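Local coordinates for protein flavin prenyltransferase PAD1, mitochondrial (Aspergillus niger, PDB 6QLG) that binds FMN and probably links a dimethylallyl group to it, making the prenylated flavin cofactor of a ferulic acid decarboxylase, at residues V44-G49 against D140-T145; L66-H71 against F212-G217. All coordinates share one frame; numbering follows the deposited sequence.

Contact 1: residues V44-G49 against D140-T145. With FMN (flavin mononucleotide), chain M; FMN (flavin mononucleotide), chain T.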
ATOM      1  N   VAL B  44       4.022  34.627   4.269  1.00 23.22           N
ATOM      2  CA  VAL B  44       3.728  34.371   5.673  1.00 21.37           C
ATOM      3  C   VAL B  44       4.943  33.717   6.315  1.00 24.64           C
ATOM      4  O   VAL B  44       5.461  32.712   5.813  1.00 26.01           O
ATOM      5  CB  VAL B  44       2.480  33.488   5.820  1.00 24.40           C
ATOM      6  CG1 VAL B  44       2.219  33.183   7.288  1.00 20.81           C
ATOM      7  CG2 VAL B  44       1.271  34.159   5.184  1.00 22.85           C
ATOM      8  N   VAL B  45       5.407  34.291   7.421  1.00 21.00           N
ATOM      9  CA  VAL B  45       6.533  33.763   8.180  1.00 20.98           C
ATOM     10  C   VAL B  45       5.990  33.268   9.513  1.00 25.15           C
ATOM     11  O   VAL B  45       5.494  34.059  10.324  1.00 24.53           O
ATOM     12  CB  VAL B  45       7.632  34.813   8.385  1.00 24.51           C
ATOM     13  CG1 VAL B  45       8.790  34.218   9.172  1.00 21.04           C
ATOM     14  CG2 VAL B  45       8.105  35.357   7.042  1.00 20.67           C
ATOM     15  N   ALA B  46       6.078  31.963   9.743  1.00 20.32           N
ATOM     16  CA  ALA B  46       5.608  31.353  10.977  1.00 19.54           C
ATOM     17  C   ALA B  46       6.796  30.801  11.752  1.00 22.63           C
ATOM     18  O   ALA B  46       7.647  30.110  11.183  1.00 22.93           O
ATOM     19  CB  ALA B  46       4.593  30.243  10.693  1.00 16.86           C
ATOM     20  N   MET B  47       6.854  31.116  13.041  1.00 21.06           N
ATOM     21  CA  MET B  47       7.883  30.600  13.931  1.00 19.41           C
ATOM     22  C   MET B  47       7.236  29.693  14.968  1.00 19.61           C
ATOM     23  O   MET B  47       6.191  30.032  15.534  1.00 20.98           O
ATOM     24  CB  MET B  47       8.642  31.740  14.621  1.00 19.14           C
ATOM     25  CG  MET B  47       9.275  32.737  13.655  1.00 22.43           C
ATOM     26  SD  MET B  47      10.338  33.964  14.459  1.00 23.42           S
ATOM     27  CE  MET B  47      11.488  32.900  15.329  1.00 17.26           C
ATOM     28  N   THR B  48       7.852  28.537  15.201  1.00 19.07           N
ATOM     29  CA  THR B  48       7.379  27.566  16.177  1.00 22.45           C
ATOM     30  C   THR B  48       8.484  27.273  17.186  1.00 22.55           C
ATOM     31  O   THR B  48       9.628  27.713  17.042  1.00 24.01           O
ATOM     32  CB  THR B  48       6.917  26.263  15.503  1.00 20.39           C
ATOM     33  OG1 THR B  48       8.039  25.595  14.914  1.00 21.81           O
ATOM     34  CG2 THR B  48       5.880  26.548  14.427  1.00 18.82           C
ATOM     35  N   GLY B  49       8.128  26.504  18.211  1.00 23.54           N
ATOM     36  CA  GLY B  49       9.009  26.267  19.337  1.00 23.58           C
ATOM     37  C   GLY B  49      10.088  25.222  19.133  1.00 27.12           C
ATOM     38  O   GLY B  49      10.447  24.508  20.073  1.00 30.20           O
ATOM     39  N   ASP B 140      -4.627  26.080  15.146  1.00 26.63           N
ATOM     40  CA  ASP B 140      -4.093  27.416  15.387  1.00 21.19           C
ATOM     41  C   ASP B 140      -3.800  28.075  14.047  1.00 23.74           C
ATOM     42  O   ASP B 140      -3.930  27.458  12.985  1.00 25.86           O
ATOM     43  CB  ASP B 140      -2.853  27.401  16.305  1.00 21.93           C
ATOM     44  CG  ASP B 140      -1.658  26.666  15.705  1.00 27.02           C
ATOM     45  OD1 ASP B 140      -1.273  26.934  14.548  1.00 25.47           O
ATOM     46  OD2 ASP B 140      -1.082  25.821  16.419  1.00 32.09           O
ATOM     47  N   LEU B 141      -3.402  29.350  14.100  1.00 20.23           N
ATOM     48  CA  LEU B 141      -3.275  30.123  12.869  1.00 22.36           C
ATOM     49  C   LEU B 141      -2.128  29.630  11.996  1.00 18.06           C
ATOM     50  O   LEU B 141      -2.213  29.714  10.766  1.00 23.18           O
ATOM     51  CB  LEU B 141      -3.091  31.606  13.184  1.00 19.94           C
ATOM     52  CG  LEU B 141      -3.117  32.500  11.942  1.00 23.93           C
ATOM     53  CD1 LEU B 141      -4.403  32.267  11.162  1.00 23.28           C
ATOM     54  CD2 LEU B 141      -2.975  33.961  12.322  1.00 26.68           C
ATOM     55  N   ILE B 142      -1.053  29.120  12.599  1.00 19.50           N
ATOM     56  CA  ILE B 142       0.067  28.616  11.809  1.00 17.43           C
ATOM     57  C   ILE B 142      -0.358  27.394  11.002  1.00 19.89           C
ATOM     58  O   ILE B 142      -0.144  27.327   9.786  1.00 20.50           O
ATOM     59  CB  ILE B 142       1.271  28.307  12.715  1.00 20.81           C
ATOM     60  CG1 ILE B 142       1.921  29.606  13.194  1.00 17.10           C
ATOM     61  CG2 ILE B 142       2.288  27.442  11.981  1.00 13.10           C
ATOM     62  CD1 ILE B 142       3.066  29.404  14.159  1.00 17.97           C
ATOM     63  N   SER B 143      -0.983  26.416  11.660  1.00 17.97           N
ATOM     64  CA  SER B 143      -1.349  25.186  10.962  1.00 21.13           C
ATOM     65  C   SER B 143      -2.497  25.419   9.986  1.00 18.83           C
ATOM     66  O   SER B 143      -2.524  24.825   8.902  1.00 21.02           O
ATOM     67  CB  SER B 143      -1.696  24.090  11.972  1.00 17.92           C
ATOM     68  OG  SER B 143      -2.588  24.561  12.965  1.00 19.47           O
ATOM     69  N   ARG B 144      -3.446  26.291  10.341  1.00 21.09           N
ATOM     70  CA  ARG B 144      -4.544  26.591   9.425  1.00 22.78           C
ATOM     71  C   ARG B 144      -4.045  27.294   8.170  1.00 22.57           C
ATOM     72  O   ARG B 144      -4.456  26.950   7.056  1.00 21.32           O
ATOM     73  CB  ARG B 144      -5.606  27.437  10.125  1.00 24.08           C
ATOM     74  CG  ARG B 144      -6.742  27.906   9.215  1.00 25.25           C
ATOM     75  CD  ARG B 144      -7.474  26.739   8.558  1.00 28.16           C
ATOM     76  NE  ARG B 144      -8.552  27.189   7.681  1.00 29.15           N
ATOM     77  CZ  ARG B 144      -9.173  26.416   6.794  1.00 29.82           C
ATOM     78  NH1 ARG B 144      -8.825  25.144   6.655  1.00 31.12           N
ATOM     79  NH2 ARG B 144     -10.144  26.916   6.041  1.00 32.23           N
ATOM     80  N   THR B 145      -3.159  28.280   8.328  1.00 21.89           N
ATOM     81  CA  THR B 145      -2.645  28.989   7.161  1.00 20.19           C
ATOM     82  C   THR B 145      -1.846  28.054   6.260  1.00 19.55           C
ATOM     83  O   THR B 145      -1.960  28.119   5.031  1.00 20.42           O
ATOM     84  CB  THR B 145      -1.798  30.184   7.599  1.00 23.47           C
ATOM     85  OG1 THR B 145      -2.568  31.019   8.474  1.00 22.27           O
ATOM     86  CG2 THR B 145      -1.372  31.004   6.391  1.00 19.25           C
TER
HETATM   87  N1  FMN M 402      10.564  20.277  19.220  1.00 29.85           N
HETATM   88  C2  FMN M 402      11.027  19.802  18.010  1.00 25.85           C
HETATM   89  O2  FMN M 402      10.302  19.103  17.314  1.00 27.00           O
HETATM   90  N3  FMN M 402      12.302  20.115  17.593  1.00 30.49           N
HETATM   91  C4  FMN M 402      13.109  20.905  18.391  1.00 29.93           C
HETATM   92  O4  FMN M 402      14.253  21.198  18.038  1.00 29.74           O
HETATM   93  C4A FMN M 402      12.649  21.386  19.609  1.00 32.24           C
HETATM   94  N5  FMN M 402      13.476  22.175  20.388  1.00 30.53           N
HETATM   95  C5A FMN M 402      13.033  22.665  21.603  1.00 36.21           C
HETATM   96  C6  FMN M 402      13.864  23.465  22.395  1.00 38.98           C
HETATM   97  C7  FMN M 402      13.430  23.963  23.621  1.00 40.68           C
HETATM   98  C7M FMN M 402      14.339  24.822  24.459  1.00 46.14           C
HETATM   99  C8  FMN M 402      12.139  23.652  24.049  1.00 39.26           C
HETATM  100  C8M FMN M 402      11.637  24.172  25.369  1.00 31.18           C
HETATM  101  C9  FMN M 402      11.314  22.848  23.254  1.00 36.12           C
HETATM  102  C9A FMN M 402      11.746  22.351  22.029  1.00 32.65           C
HETATM  103  N10 FMN M 402      10.914  21.564  21.234  1.00 35.63           N
HETATM  104  C10 FMN M 402      11.367  21.067  20.024  1.00 31.57           C
HETATM  105  C1' FMN M 402       9.530  21.199  21.697  1.00 29.15           C
HETATM  106  C2' FMN M 402       8.395  22.082  21.178  1.00 31.80           C
HETATM  107  O2' FMN M 402       8.556  23.411  21.630  1.00 28.55           O
HETATM  108  C3' FMN M 402       7.065  21.509  21.668  1.00 30.78           C
HETATM  109  O3' FMN M 402       6.840  20.265  21.041  1.00 25.90           O
HETATM  110  C4' FMN M 402       5.880  22.427  21.395  1.00 25.80           C
HETATM  111  O4' FMN M 402       4.677  21.740  21.661  1.00 29.56           O
HETATM  112  C5' FMN M 402       5.851  22.896  19.949  1.00 28.66           C
HETATM  113  O5' FMN M 402       4.824  23.852  19.836  1.00 23.31           O
HETATM  114  P   FMN M 402       4.698  24.783  18.531  1.00 26.52           P
HETATM  115  O1P FMN M 402       3.269  25.247  18.396  1.00 23.09           O
HETATM  116  O2P FMN M 402       5.609  25.974  18.707  1.00 25.96           O
HETATM  117  O3P FMN M 402       5.074  24.020  17.282  1.00 26.32           O
HETATM  118  N1  FMN T 301     -12.339  26.005   8.302  1.00 30.54           N
HETATM  119  C2  FMN T 301     -12.732  25.047   7.390  1.00 27.64           C
HETATM  120  O2  FMN T 301     -12.135  23.974   7.346  1.00 24.52           O
HETATM  121  N3  FMN T 301     -13.790  25.297   6.536  1.00 29.52           N
HETATM  122  C4  FMN T 301     -14.459  26.508   6.592  1.00 31.94           C
HETATM  123  O4  FMN T 301     -15.407  26.744   5.835  1.00 29.01           O
HETATM  124  C4A FMN T 301     -14.063  27.472   7.512  1.00 30.89           C
HETATM  125  N5  FMN T 301     -14.736  28.672   7.564  1.00 29.58           N
HETATM  126  C5A FMN T 301     -14.350  29.635   8.475  1.00 35.79           C
HETATM  127  C6  FMN T 301     -15.028  30.851   8.531  1.00 38.52           C
HETATM  128  C7  FMN T 301     -14.633  31.814   9.450  1.00 46.07           C
HETATM  129  C7M FMN T 301     -15.354  33.124   9.519  1.00 44.95           C
HETATM  130  C8  FMN T 301     -13.568  31.567  10.312  1.00 42.84           C
HETATM  131  C8M FMN T 301     -13.156  32.621  11.301  1.00 41.12           C
HETATM  132  C9  FMN T 301     -12.893  30.353  10.254  1.00 35.85           C
HETATM  133  C9A FMN T 301     -13.282  29.385   9.337  1.00 35.53           C
HETATM  134  N10 FMN T 301     -12.611  28.173   9.283  1.00 32.86           N
HETATM  135  C10 FMN T 301     -12.999  27.217   8.368  1.00 27.00           C
HETATM  136  C1' FMN T 301     -11.451  27.886  10.195  1.00 31.20           C
HETATM  137  C2' FMN T 301     -11.862  27.076  11.417  1.00 30.35           C
HETATM  138  O2' FMN T 301     -12.749  27.841  12.200  1.00 32.73           O
HETATM  139  C3' FMN T 301     -10.626  26.744  12.243  1.00 30.44           C
HETATM  140  O3' FMN T 301      -9.870  25.730  11.616  1.00 28.43           O
HETATM  141  C4' FMN T 301     -11.006  26.271  13.640  1.00 29.99           C
HETATM  142  O4' FMN T 301      -9.839  25.883  14.328  1.00 28.87           O
HETATM  143  C5' FMN T 301     -11.937  25.061  13.610  1.00 28.86           C
HETATM  144  O5' FMN T 301     -12.210  24.694  14.947  1.00 28.84           O
HETATM  145  P   FMN T 301     -13.449  23.746  15.352  1.00 26.03           P
HETATM  146  O1P FMN T 301     -13.181  23.134  16.710  1.00 23.41           O
HETATM  147  O2P FMN T 301     -14.703  24.586  15.391  1.00 22.88           O
HETATM  148  O3P FMN T 301     -13.594  22.634  14.334  1.00 26.20           O
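I142 carries this contact, with A46 and T145 next in buried surface. Its chi1 of -73° sets CG1 anti to the carbonyl carbon and CG2 anti to the backbone N. Both branches therefore straddle the single methyl of A46, with A46 CB 3.7 Å from I142 CG1. The extended chi2 (177°) carries the tip onward to the end of the strand, where I142 CD1 lies 3.5 Å from M47 O. The I142 and T48 side chains cross obliquely, T48 CG2 being 4.0 Å from I142 CD1.

One helical turn later T145 meets V44 methyl to methyl, more loosely, with T145 CG2 4.3 Å from V44 CG2. Its hydroxyl is turned back on its own helix: T145 OG1 donates to L141 O at 2.7 Å, in the carbonyl plane, and that oxygen also takes T145 N.

Helix 141-151 thus packs on strand 42-47, central in a parallel sheet of Rossmann-like order 3-2-1-4-5-6. The short segment axes run at 136°, nearer antiparallel than parallel. D140 is the N-cap, accepting S143 N on OD1 at 2.9 Å.

Both segments also line flavin sites. Past the strand, G49 N donates to O2P of FMN (chain M) at 2.6 Å, while T48 OG1 is hydrogen-bonded to P124 O and S126 N. R144, bent at chi2, lays one guanidinium face against FMN (chain T), which a second subunit holds; N1 of that flavin is 3.3 Å from R144 NH2. The charge forms a salt bridge with E162 of that subunit.

Contact 2: residues L66-H71 against F212-G217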
ATOM      1  N   LEU B  66      14.431  42.466   0.802  1.00 36.66           N
ATOM      2  CA  LEU B  66      13.991  42.158  -0.552  1.00 30.56           C
ATOM      3  C   LEU B  66      12.641  42.777  -0.898  1.00 33.96           C
ATOM      4  O   LEU B  66      12.051  42.406  -1.918  1.00 36.02           O
ATOM      5  CB  LEU B  66      13.930  40.640  -0.750  1.00 31.84           C
ATOM      6  CG  LEU B  66      15.283  39.930  -0.832  1.00 36.09           C
ATOM      7  CD1 LEU B  66      15.161  38.476  -0.406  1.00 32.48           C
ATOM      8  CD2 LEU B  66      15.855  40.037  -2.237  1.00 36.44           C
ATOM      9  N   ASN B  67      12.143  43.702  -0.072  1.00 35.47           N
ATOM     10  CA  ASN B  67      10.870  44.385  -0.316  1.00 37.60           C
ATOM     11  C   ASN B  67       9.705  43.399  -0.407  1.00 38.79           C
ATOM     12  O   ASN B  67       8.796  43.555  -1.226  1.00 36.46           O
ATOM     13  CB  ASN B  67      10.938  45.261  -1.569  1.00 39.64           C
ATOM     14  CG  ASN B  67       9.913  46.378  -1.554  1.00 40.08           C
ATOM     15  OD1 ASN B  67       9.620  46.953  -0.506  1.00 48.21           O
ATOM     16  ND2 ASN B  67       9.355  46.685  -2.719  1.00 42.23           N
ATOM     17  N   VAL B  68       9.728  42.376   0.442  1.00 34.37           N
ATOM     18  CA  VAL B  68       8.635  41.419   0.553  1.00 32.99           C
ATOM     19  C   VAL B  68       7.782  41.803   1.753  1.00 27.57           C
ATOM     20  O   VAL B  68       8.309  42.044   2.846  1.00 32.60           O
ATOM     21  CB  VAL B  68       9.163  39.980   0.686  1.00 30.88           C
ATOM     22  CG1 VAL B  68       8.056  39.044   1.145  1.00 28.82           C
ATOM     23  CG2 VAL B  68       9.753  39.508  -0.635  1.00 35.83           C
ATOM     24  N   GLU B  69       6.468  41.874   1.552  1.00 29.53           N
ATOM     25  CA  GLU B  69       5.539  42.155   2.642  1.00 30.76           C
ATOM     26  C   GLU B  69       5.380  40.893   3.483  1.00 31.97           C
ATOM     27  O   GLU B  69       4.839  39.888   3.011  1.00 31.14           O
ATOM     28  CB  GLU B  69       4.197  42.630   2.094  1.00 31.15           C
ATOM     29  CG  GLU B  69       3.143  42.873   3.164  1.00 31.09           C
ATOM     30  CD  GLU B  69       1.787  43.210   2.578  1.00 35.96           C
ATOM     31  OE1 GLU B  69       1.719  44.099   1.705  1.00 42.92           O
ATOM     32  OE2 GLU B  69       0.788  42.582   2.987  1.00 39.76           O
ATOM     33  N   THR B  70       5.848  40.937   4.727  1.00 29.25           N
ATOM     34  CA  THR B  70       5.872  39.765   5.590  1.00 29.44           C
ATOM     35  C   THR B  70       4.720  39.797   6.586  1.00 32.47           C
ATOM     36  O   THR B  70       4.394  40.848   7.148  1.00 25.45           O
ATOM     37  CB  THR B  70       7.200  39.664   6.345  1.00 31.27           C
ATOM     38  OG1 THR B  70       7.435  40.880   7.067  1.00 29.89           O
ATOM     39  CG2 THR B  70       8.348  39.423   5.374  1.00 25.23           C
ATOM     40  N   HIS B  71       4.111  38.633   6.802  1.00 23.41           N
ATOM     41  CA  HIS B  71       3.049  38.449   7.785  1.00 25.29           C
ATOM     42  C   HIS B  71       3.532  37.419   8.796  1.00 26.27           C
ATOM     43  O   HIS B  71       3.663  36.234   8.467  1.00 24.99           O
ATOM     44  CB  HIS B  71       1.751  38.007   7.111  1.00 24.01           C
ATOM     45  CG  HIS B  71       1.113  39.073   6.276  1.00 31.98           C
ATOM     46  ND1 HIS B  71      -0.052  39.710   6.644  1.00 29.51           N
ATOM     47  CD2 HIS B  71       1.484  39.620   5.094  1.00 31.36           C
ATOM     48  CE1 HIS B  71      -0.375  40.600   5.722  1.00 27.82           C
ATOM     49  NE2 HIS B  71       0.541  40.565   4.771  1.00 33.32           N
ATOM     50  N   PHE B 212      11.408  30.342  -2.961  1.00 27.51           N
ATOM     51  CA  PHE B 212      10.430  31.343  -3.364  1.00 27.93           C
ATOM     52  C   PHE B 212      10.934  32.197  -4.519  1.00 33.54           C
ATOM     53  O   PHE B 212      10.382  33.275  -4.770  1.00 33.74           O
ATOM     54  CB  PHE B 212      10.056  32.232  -2.176  1.00 29.05           C
ATOM     55  CG  PHE B 212       9.482  31.480  -1.011  1.00 31.52           C
ATOM     56  CD1 PHE B 212       8.129  31.188  -0.955  1.00 29.62           C
ATOM     57  CD2 PHE B 212      10.296  31.062   0.030  1.00 28.77           C
ATOM     58  CE1 PHE B 212       7.597  30.496   0.118  1.00 26.76           C
ATOM     59  CE2 PHE B 212       9.772  30.367   1.105  1.00 31.96           C
ATOM     60  CZ  PHE B 212       8.420  30.084   1.149  1.00 25.28           C
ATOM     61  N   ASP B 213      11.977  31.736  -5.212  0.53 31.56           N
ATOM     62  CA  ASP B 213      12.612  32.472  -6.304  0.53 34.08           C
ATOM     63  C   ASP B 213      13.056  33.858  -5.842  0.53 35.86           C
ATOM     64  O   ASP B 213      12.757  34.881  -6.462  0.53 36.83           O
ATOM     65  CB  ASP B 213      11.686  32.553  -7.518  0.53 34.27           C
ATOM     66  CG  ASP B 213      11.241  31.185  -7.999  0.53 35.59           C
ATOM     67  OD1 ASP B 213      12.109  30.302  -8.167  0.53 33.85           O
ATOM     68  OD2 ASP B 213      10.026  30.992  -8.207  0.53 34.98           O
ATOM     69  N   LEU B 214      13.785  33.879  -4.726  1.00 35.29           N
ATOM     70  CA  LEU B 214      14.331  35.096  -4.148  1.00 32.65           C
ATOM     71  C   LEU B 214      15.827  34.914  -3.937  1.00 36.91           C
ATOM     72  O   LEU B 214      16.272  33.865  -3.460  1.00 29.94           O
ATOM     73  CB  LEU B 214      13.651  35.442  -2.817  1.00 30.95           C
ATOM     74  CG  LEU B 214      12.198  35.911  -2.898  1.00 35.00           C
ATOM     75  CD1 LEU B 214      11.540  35.834  -1.530  1.00 30.13           C
ATOM     76  CD2 LEU B 214      12.116  37.325  -3.461  1.00 34.10           C
ATOM     77  N   ASP B 215      16.596  35.938  -4.293  1.00 33.40           N
ATOM     78  CA  ASP B 215      18.056  35.905  -4.228  1.00 35.59           C
ATOM     79  C   ASP B 215      18.509  36.958  -3.223  1.00 36.37           C
ATOM     80  O   ASP B 215      18.501  38.155  -3.524  1.00 32.96           O
ATOM     81  CB  ASP B 215      18.662  36.148  -5.609  1.00 39.93           C
ATOM     82  CG  ASP B 215      20.175  35.997  -5.625  1.00 38.36           C
ATOM     83  OD1 ASP B 215      20.764  35.639  -4.584  1.00 37.69           O
ATOM     84  OD2 ASP B 215      20.777  36.236  -6.693  1.00 45.86           O
ATOM     85  N   THR B 216      18.907  36.515  -2.026  1.00 35.75           N
ATOM     86  CA  THR B 216      19.415  37.455  -1.033  1.00 33.57           C
ATOM     87  C   THR B 216      20.731  38.088  -1.461  1.00 38.26           C
ATOM     88  O   THR B 216      21.060  39.179  -0.985  1.00 39.96           O
ATOM     89  CB  THR B 216      19.611  36.767   0.322  1.00 33.82           C
ATOM     90  OG1 THR B 216      20.610  35.745   0.206  1.00 32.46           O
ATOM     91  CG2 THR B 216      18.306  36.153   0.814  1.00 32.38           C
ATOM     92  N   GLY B 217      21.488  37.428  -2.339  1.00 34.91           N
ATOM     93  CA  GLY B 217      22.806  37.909  -2.710  1.00 37.48           C
ATOM     94  C   GLY B 217      23.757  38.060  -1.548  1.00 37.47           C
ATOM     95  O   GLY B 217      24.738  38.800  -1.652  1.00 46.00           O
TER
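The contact is van der Waals packing, mostly between apolar groups; no hydrogen bond crosses between the segments. L66 contributes the largest share. Its chi1 of -72° sends CG anti to the carbonyl carbon, and the two methyls then divide the work. L66 CD1 lies 4.2 Å from L214 CB and 4.1 Å from T216 CG2, meeting both side chains obliquely. The other methyl rests on backbone, with L66 CD2 3.5 Å from D215 O. V68 and L214 meet tip to tip instead, V68 CG2 being 4.2 Å from L214 CD1. L63 of helix 53-65 and I43 of the neighbouring strand touch both V68 and L214, so this pair lies against the sheet and the preceding helix.

The backbone framing is the same on both sides: each segment follows a helix closed by a Schellman motif. N67 and D213, both at positive phi, are the C-prime residues, ending helices 53-65 and 197-210. In this Rossmann-like fold the contact joins the turn leading from the first helix into strand 69-74 to the loop after the last helix.

The polar bonds of each segment are made within it or to residues outside both. D215 OD1 accepts G217 N at 3.0 Å, an Asx turn with an N-H...O angle of 143°, and the carboxylate also forms a salt bridge with R221. On the strand, H71 NE2 donates to the anti lone pair of E69 OE2 at 2.7 Å, in the plane of the imidazole ring; R42 pairs with that same oxygen, and H71 ND1 is hydrogen-bonded to H101 NE2.

Overall arrangement
Strands 42-47 and 69-74 are neighbours in the parallel sheet, and through them the two contacts touch, although their centres are about 18 Å apart. A probable hydrogen bond joins V45 N to H71 O at 2.8 Å, and V44 CG1 packs 3.6 Å from the same H71 O. Along the chain the segments alternate. Contact 1 is buried and reaches two flavin sites; its R144 also lines the dimethylallyl diphosphate pocket, while the T145 side chain stays about 9 Å from that ligand. Contact 2 is more peripheral: the T216 side chain lies about 12 Å from such a ligand and about 8 Å from the side chain of R207, predicted to bind dimethylallyl phosphate.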